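Local coordinates for protein WZI (Escherichia coli, PDB 2YNK) that is an outer-membrane beta-barrel lectin involved in group 1 capsule assembly, probably through binding capsular polysaccharide, at residues A[314-319]-A[323-328]. Sequence-based numbering, arbitrary orientation.
With D12 (dodecane), chain F.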
ATOM      1  N   GLY A 314       1.877 -11.379  13.681  1.00 59.26           N
ATOM      2  CA  GLY A 314       1.121 -11.724  14.874  1.00 59.19           C
ATOM      3  C   GLY A 314       0.413 -10.515  15.452  1.00 59.08           C
ATOM      4  O   GLY A 314       0.811  -9.373  15.208  1.00 57.12           O
ATOM      5  N   HIS A 315      -0.639 -10.776  16.223  1.00 59.27           N
ATOM      6  CA  HIS A 315      -1.508  -9.731  16.751  1.00 58.41           C
ATOM      7  C   HIS A 315      -2.033 -10.167  18.096  1.00 60.22           C
ATOM      8  O   HIS A 315      -2.702 -11.183  18.201  1.00 62.33           O
ATOM      9  CB  HIS A 315      -2.660  -9.492  15.787  1.00 58.53           C
ATOM     10  CG  HIS A 315      -2.220  -9.143  14.385  1.00 57.81           C
ATOM     11  ND1 HIS A 315      -1.937  -7.889  14.008  1.00 56.21           N
ATOM     12  CD2 HIS A 315      -2.023  -9.941  13.263  1.00 57.63           C
ATOM     13  CE1 HIS A 315      -1.581  -7.878  12.713  1.00 54.75           C
ATOM     14  NE2 HIS A 315      -1.633  -9.133  12.258  1.00 55.30           N
ATOM     15  N   HIS A 316      -1.732  -9.407  19.140  1.00 58.65           N
ATOM     16  CA  HIS A 316      -1.950  -9.855  20.499  1.00 57.95           C
ATOM     17  C   HIS A 316      -2.598  -8.777  21.314  1.00 59.74           C
ATOM     18  O   HIS A 316      -2.433  -7.597  21.029  1.00 57.01           O
ATOM     19  CB  HIS A 316      -0.620 -10.243  21.134  1.00 57.10           C
ATOM     20  CG  HIS A 316       0.190 -11.226  20.320  1.00 57.76           C
ATOM     21  ND1 HIS A 316      -0.123 -12.530  20.235  1.00 59.93           N
ATOM     22  CD2 HIS A 316       1.342 -11.051  19.555  1.00 56.92           C
ATOM     23  CE1 HIS A 316       0.775 -13.160  19.454  1.00 58.79           C
ATOM     24  NE2 HIS A 316       1.670 -12.255  19.040  1.00 57.05           N
ATOM     25  N   GLY A 317      -3.360  -9.184  22.332  1.00 63.87           N
ATOM     26  CA  GLY A 317      -3.899  -8.257  23.331  1.00 66.22           C
ATOM     27  C   GLY A 317      -3.055  -8.351  24.586  1.00 68.94           C
ATOM     28  O   GLY A 317      -2.516  -9.416  24.881  1.00 69.80           O
ATOM     29  N   TRP A 318      -2.905  -7.245  25.311  1.00 71.50           N
ATOM     30  CA  TRP A 318      -2.156  -7.259  26.562  1.00 76.12           C
ATOM     31  C   TRP A 318      -3.148  -7.124  27.694  1.00 81.53           C
ATOM     32  O   TRP A 318      -3.855  -8.090  28.005  1.00 87.62           O
ATOM     33  CB  TRP A 318      -1.080  -6.186  26.552  1.00 77.99           C
ATOM     34  CG  TRP A 318       0.048  -6.458  27.519  1.00 82.24           C
ATOM     35  CD1 TRP A 318      -0.042  -6.938  28.822  1.00 84.86           C
ATOM     36  CD2 TRP A 318       1.488  -6.256  27.288  1.00 84.01           C
ATOM     37  NE1 TRP A 318       1.201  -7.047  29.391  1.00 87.19           N
ATOM     38  CE2 TRP A 318       2.161  -6.653  28.526  1.00 86.02           C
ATOM     39  CE3 TRP A 318       2.256  -5.802  26.220  1.00 83.31           C
ATOM     40  CZ2 TRP A 318       3.538  -6.593  28.666  1.00 86.77           C
ATOM     41  CZ3 TRP A 318       3.645  -5.746  26.372  1.00 84.51           C
ATOM     42  CH2 TRP A 318       4.268  -6.130  27.567  1.00 87.28           C
ATOM     43  N   GLY A 319      -3.234  -5.963  28.337  1.00 80.64           N
ATOM     44  CA  GLY A 319      -4.368  -5.691  29.208  1.00 80.81           C
ATOM     45  C   GLY A 319      -5.523  -5.408  28.277  1.00 79.57           C
ATOM     46  O   GLY A 319      -6.095  -6.322  27.687  1.00 78.11           O
ATOM     47  N   VAL A 323      -1.018  -5.408  20.533  1.00 56.50           N
ATOM     48  CA  VAL A 323       0.339  -5.510  20.031  1.00 54.74           C
ATOM     49  C   VAL A 323       0.338  -6.110  18.638  1.00 54.52           C
ATOM     50  O   VAL A 323      -0.231  -7.177  18.427  1.00 51.46           O
ATOM     51  CB  VAL A 323       1.232  -6.339  20.968  1.00 54.90           C
ATOM     52  CG1 VAL A 323       2.601  -6.571  20.344  1.00 55.45           C
ATOM     53  CG2 VAL A 323       1.387  -5.621  22.295  1.00 54.80           C
ATOM     54  N   ASN A 324       0.979  -5.396  17.701  1.00 55.62           N
ATOM     55  CA  ASN A 324       1.112  -5.802  16.292  1.00 53.58           C
ATOM     56  C   ASN A 324       2.569  -6.041  15.968  1.00 53.63           C
ATOM     57  O   ASN A 324       3.411  -5.219  16.316  1.00 56.84           O
ATOM     58  CB  ASN A 324       0.648  -4.685  15.367  1.00 52.94           C
ATOM     59  CG  ASN A 324      -0.843  -4.622  15.211  1.00 54.20           C
ATOM     60  OD1 ASN A 324      -1.437  -5.457  14.543  1.00 55.13           O
ATOM     61  ND2 ASN A 324      -1.454  -3.591  15.781  1.00 57.22           N
ATOM     62  N   TRP A 325       2.877  -7.133  15.283  1.00 53.29           N
ATOM     63  CA  TRP A 325       4.239  -7.344  14.815  1.00 53.34           C
ATOM     64  C   TRP A 325       4.283  -8.101  13.529  1.00 53.91           C
ATOM     65  O   TRP A 325       3.398  -8.909  13.244  1.00 54.56           O
ATOM     66  CB  TRP A 325       5.074  -8.054  15.873  1.00 54.94           C
ATOM     67  CG  TRP A 325       4.672  -9.490  16.097  1.00 56.21           C
ATOM     68  CD1 TRP A 325       3.786  -9.988  17.048  1.00 56.23           C
ATOM     69  CD2 TRP A 325       5.129 -10.669  15.354  1.00 57.16           C
ATOM     70  NE1 TRP A 325       3.670 -11.347  16.944  1.00 56.93           N
ATOM     71  CE2 TRP A 325       4.442 -11.820  15.951  1.00 58.12           C
ATOM     72  CE3 TRP A 325       5.998 -10.879  14.296  1.00 56.14           C
ATOM     73  CZ2 TRP A 325       4.636 -13.111  15.490  1.00 58.47           C
ATOM     74  CZ3 TRP A 325       6.186 -12.188  13.840  1.00 56.75           C
ATOM     75  CH2 TRP A 325       5.521 -13.275  14.426  1.00 58.21           C
ATOM     76  N   TYR A 326       5.313  -7.835  12.732  1.00 53.32           N
ATOM     77  CA  TYR A 326       5.548  -8.616  11.528  1.00 53.56           C
ATOM     78  C   TYR A 326       7.039  -8.808  11.284  1.00 53.78           C
ATOM     79  O   TYR A 326       7.864  -8.016  11.738  1.00 56.20           O
ATOM     80  CB  TYR A 326       4.844  -7.992  10.309  1.00 51.85           C
ATOM     81  CG  TYR A 326       5.409  -6.667   9.849  1.00 51.67           C
ATOM     82  CD1 TYR A 326       6.682  -6.588   9.290  1.00 52.50           C
ATOM     83  CD2 TYR A 326       4.669  -5.498   9.938  1.00 50.59           C
ATOM     84  CE1 TYR A 326       7.209  -5.388   8.863  1.00 50.59           C
ATOM     85  CE2 TYR A 326       5.190  -4.291   9.509  1.00 50.07           C
ATOM     86  CZ  TYR A 326       6.466  -4.243   8.973  1.00 50.64           C
ATOM     87  OH  TYR A 326       7.013  -3.050   8.546  1.00 52.10           O
ATOM     88  N   LEU A 327       7.374  -9.882  10.585  1.00 53.97           N
ATOM     89  CA  LEU A 327       8.732 -10.119  10.123  1.00 54.87           C
ATOM     90  C   LEU A 327       8.610 -10.462   8.648  1.00 54.96           C
ATOM     91  O   LEU A 327       7.865 -11.376   8.288  1.00 55.92           O
ATOM     92  CB  LEU A 327       9.395 -11.248  10.909  1.00 56.34           C
ATOM     93  CG  LEU A 327      10.900 -11.436  10.679  1.00 59.12           C
ATOM     94  CD1 LEU A 327      11.650 -10.123  10.856  1.00 60.04           C
ATOM     95  CD2 LEU A 327      11.486 -12.501  11.602  1.00 60.48           C
ATOM     96  N   GLU A 328       9.317  -9.718   7.798  1.00 52.70           N
ATOM     97  CA  GLU A 328       9.066  -9.759   6.366  1.00 52.29           C
ATOM     98  C   GLU A 328      10.370  -9.724   5.548  1.00 53.57           C
ATOM     99  O   GLU A 328      11.258  -8.914   5.825  1.00 55.28           O
ATOM    100  CB  GLU A 328       8.155  -8.579   5.998  1.00 50.86           C
ATOM    101  CG  GLU A 328       7.542  -8.660   4.606  1.00 50.64           C
ATOM    102  CD  GLU A 328       6.456  -7.626   4.366  1.00 50.56           C
ATOM    103  OE1 GLU A 328       5.637  -7.383   5.278  1.00 50.38           O
ATOM    104  OE2 GLU A 328       6.405  -7.055   3.252  1.00 52.00           O
TER
HETATM  105  C1  D12 F1005       0.278  -2.974  29.404  1.00 73.55           C
HETATM  106  C2  D12 F1005       1.705  -3.036  28.888  1.00 75.65           C
HETATM  107  C3  D12 F1005       2.343  -1.645  28.790  1.00 73.55           C
HETATM  108  C4  D12 F1005       3.861  -1.711  28.578  1.00 73.27           C
HETATM  109  C5  D12 F1005       4.332  -0.938  27.340  1.00 72.36           C
HETATM  110  C6  D12 F1005       5.830  -0.603  27.370  1.00 72.52           C
HETATM  111  C7  D12 F1005       6.581  -0.953  26.076  1.00 71.11           C
HETATM  112  C8  D12 F1005       6.546   0.157  25.019  1.00 69.78           C
HETATM  113  C9  D12 F1005       7.949   0.614  24.609  1.00 68.24           C
HETATM  114  C10 D12 F1005       7.890   1.651  23.484  1.00 67.03           C
HETATM  115  C11 D12 F1005       9.279   2.045  22.974  1.00 64.57           C
HETATM  116  C12 D12 F1005       9.196   2.853  21.694  1.00 61.17           C
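Trp-325 lays its indole over Gly-314, the residue paired with it across an antiparallel beta hairpin. Its CB leaves the sheet on the face shared with His-316 and Val-323, and a chi1 of 69° sets CG between the backbone N and carbonyl carbon, turning the ring back across the partner strand. CG and CD1 lie near Gly-314 O; CD2 passes Gly-314 N, and the five-membered ring takes Gly-314 CA over its face, 3.7 Å from the centroid, a CH-pi contact. CE2 and CZ2 lie over Gly-314 N and CA, while CE3 and the tip CH2 only skirt that N. At the edge, Trp-325 NE1 donates to His-316 NE2 at 3.0 Å, the acceptor in the indole plane. The two rings meet rim to rim, their planes 15° apart. Four backbone hydrogen bonds join the pairs Gly-314/Trp-325 and His-316/Val-323, with His-316 O bound to Val-323 N at 2.7 Å. On the other face, His-315 ND1 donates to Asn-324 OD1 in a bent bond whose short length should not be pressed; OD1 lies in the imidazole plane, the amide turned 80° from it. Near the turn, Trp-318 CE3 meets Val-323 CG2 at 4.0 Å, and one indole face carries dodecane C2, consistent with a lipid-facing surface. The hairpin joins barrel strands 306-317 and 322-331; Val-323 and Asn-324 also touch strand 368-377, while helix 8-19 packs against His-315 and Asn-324.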